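PDB 1ZZG: glucose-6-phosphate isomerase from Thermus thermophilus, which probably catalyses the reversible isomerisation of glucose 6-phosphate to fructose 6-phosphate, a step shared by glycolysis and gluconeogenesis. Local coordinates for residues P243-M248 against Q263-S268. Residues are numbered along the deposited sequence; the frame is centred on the assembly and turned at random.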
loop_
_atom_site.group_PDB
_atom_site.type_symbol
_atom_site.label_atom_id
_atom_site.label_comp_id
_atom_site.label_asym_id
_atom_site.label_seq_id
_atom_site.Cartn_x
_atom_site.Cartn_y
_atom_site.Cartn_z
ATOM N N PRO A 243 5.746 13.776 14.479
ATOM C CA PRO A 243 5.051 13.823 13.183
ATOM C C PRO A 243 4.559 12.500 12.610
ATOM O O PRO A 243 3.569 12.460 11.871
ATOM C CB PRO A 243 6.081 14.487 12.265
ATOM C CG PRO A 243 7.387 13.970 12.806
ATOM C CD PRO A 243 7.183 14.080 14.321
ATOM N N VAL A 244 5.227 11.416 12.968
ATOM C CA VAL A 244 4.872 10.120 12.406
ATOM C C VAL A 244 4.469 9.000 13.358
ATOM O O VAL A 244 5.030 8.832 14.435
ATOM C CB VAL A 244 6.041 9.611 11.522
ATOM C CG1 VAL A 244 5.806 8.171 11.085
ATOM C CG2 VAL A 244 6.205 10.533 10.317
ATOM N N HIS A 245 3.479 8.230 12.928
ATOM C CA HIS A 245 3.012 7.080 13.676
ATOM C C HIS A 245 2.980 5.927 12.681
ATOM O O HIS A 245 2.161 5.913 11.759
ATOM C CB HIS A 245 1.616 7.322 14.254
ATOM C CG HIS A 245 1.010 6.102 14.875
ATOM N ND1 HIS A 245 1.718 5.261 15.705
ATOM C CD2 HIS A 245 -0.236 5.578 14.784
ATOM C CE1 HIS A 245 0.936 4.271 16.098
ATOM N NE2 HIS A 245 -0.255 4.441 15.552
ATOM N N VAL A 246 3.888 4.974 12.852
ATOM C CA VAL A 246 3.955 3.829 11.952
ATOM C C VAL A 246 3.077 2.683 12.443
ATOM O O VAL A 246 3.083 2.346 13.625
ATOM C CB VAL A 246 5.409 3.309 11.806
ATOM C CG1 VAL A 246 5.449 2.146 10.816
ATOM C CG2 VAL A 246 6.319 4.437 11.344
ATOM N N PHE A 247 2.308 2.104 11.525
ATOM C CA PHE A 247 1.427 0.982 11.837
ATOM C C PHE A 247 1.939 -0.153 10.948
ATOM O O PHE A 247 1.678 -0.177 9.743
ATOM C CB PHE A 247 -0.031 1.339 11.493
ATOM C CG PHE A 247 -1.030 0.278 11.878
ATOM C CD1 PHE A 247 -1.394 0.089 13.209
ATOM C CD2 PHE A 247 -1.599 -0.543 10.906
ATOM C CE1 PHE A 247 -2.308 -0.900 13.565
ATOM C CE2 PHE A 247 -2.508 -1.529 11.250
ATOM C CZ PHE A 247 -2.867 -1.711 12.583
ATOM N N MET A 248 2.673 -1.084 11.553
ATOM C CA MET A 248 3.282 -2.198 10.831
ATOM C C MET A 248 2.696 -3.563 11.184
ATOM O O MET A 248 2.755 -3.998 12.332
ATOM C CB MET A 248 4.788 -2.181 11.105
ATOM C CG MET A 248 5.620 -3.177 10.324
ATOM S SD MET A 248 7.384 -2.856 10.652
ATOM C CE MET A 248 8.160 -4.089 9.623
ATOM N N GLN A 263 -6.562 5.606 6.949
ATOM C CA GLN A 263 -7.729 6.465 6.761
ATOM C C GLN A 263 -8.390 6.725 8.109
ATOM O O GLN A 263 -8.783 7.850 8.414
ATOM C CB GLN A 263 -8.787 5.844 5.839
ATOM C CG GLN A 263 -10.118 6.596 5.961
ATOM C CD GLN A 263 -11.203 6.124 5.017
ATOM O OE1 GLN A 263 -11.312 4.941 4.720
ATOM N NE2 GLN A 263 -12.037 7.056 4.562
ATOM N N LEU A 264 -8.543 5.672 8.904
ATOM C CA LEU A 264 -9.169 5.812 10.214
ATOM C C LEU A 264 -8.443 6.864 11.052
ATOM O O LEU A 264 -9.060 7.778 11.598
ATOM C CB LEU A 264 -9.147 4.481 10.966
ATOM C CG LEU A 264 -9.657 4.574 12.412
ATOM C CD1 LEU A 264 -11.146 4.920 12.405
ATOM C CD2 LEU A 264 -9.413 3.268 13.147
ATOM N N HIS A 265 -7.126 6.723 11.146
ATOM C CA HIS A 265 -6.313 7.638 11.941
ATOM C C HIS A 265 -6.231 9.060 11.375
ATOM O O HIS A 265 -6.582 10.031 12.053
ATOM C CB HIS A 265 -4.901 7.068 12.091
ATOM C CG HIS A 265 -4.004 7.903 12.949
ATOM N ND1 HIS A 265 -4.048 7.869 14.326
ATOM C CD2 HIS A 265 -3.056 8.814 12.623
ATOM C CE1 HIS A 265 -3.163 8.723 14.812
ATOM N NE2 HIS A 265 -2.547 9.309 13.799
ATOM N N ASP A 266 -5.759 9.167 10.137
ATOM C CA ASP A 266 -5.595 10.447 9.444
ATOM C C ASP A 266 -6.864 11.289 9.320
ATOM O O ASP A 266 -6.893 12.441 9.729
ATOM C CB ASP A 266 -5.051 10.207 8.031
ATOM C CG ASP A 266 -3.561 9.917 8.004
ATOM O OD1 ASP A 266 -2.977 9.600 9.063
ATOM O OD2 ASP A 266 -2.976 9.998 6.898
ATOM N N GLU A 267 -7.906 10.712 8.729
ATOM C CA GLU A 267 -9.152 11.436 8.525
ATOM C C GLU A 267 -9.867 11.812 9.818
ATOM O O GLU A 267 -10.538 12.841 9.881
ATOM C CB GLU A 267 -10.083 10.618 7.626
ATOM C CG GLU A 267 -10.884 11.466 6.665
ATOM C CD GLU A 267 -11.549 10.655 5.569
ATOM O OE1 GLU A 267 -11.327 10.975 4.383
ATOM O OE2 GLU A 267 -12.294 9.704 5.890
ATOM N N SER A 268 -9.720 10.986 10.850
ATOM C CA SER A 268 -10.375 11.257 12.125
ATOM C C SER A 268 -9.672 12.321 12.970
ATOM O O SER A 268 -10.316 13.237 13.488
ATOM C CB SER A 268 -10.483 9.974 12.962
ATOM O OG SER A 268 -11.307 9.001 12.343
#
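A buried edge-to-face pair of histidines, His-245 and His-265, joins a central strand of the mixed sheet to the helix 257-269 packed against it. CD2 of His-245 lies over one face of the His-265 ring, offset toward its rim and 4.3 Å from CE1 of His-265. The ring centroids are 5.5 Å apart, with the planes inclined at 54°. With CG anti to the backbone N in both residues, the two rings extend toward each other and bridge the 9.5 Å between the CA atoms of His-245 and His-265. Helix and strand belong to the alpha/beta SIS fold of the phosphoglucose isomerase family, in which helices flank largely parallel sheets. Histidine suits both places because it offers carbon to its neighbour while a ring nitrogen serves the sheet: His-245 ND1 is hydrogen-bonded to the carbonyl oxygen of Leu-307, and His-265 NE2 to the hydroxyl of Thr-281. Farther round the helix is Glu-267, the predicted proton donor. Its OE2 accepts a hydrogen bond from Gln-263 NE2 (3.0 Å), arriving 39° out of the carboxylate plane, and also forms a salt bridge with Arg-187, two contacts that should restrain the carboxylate's rotation.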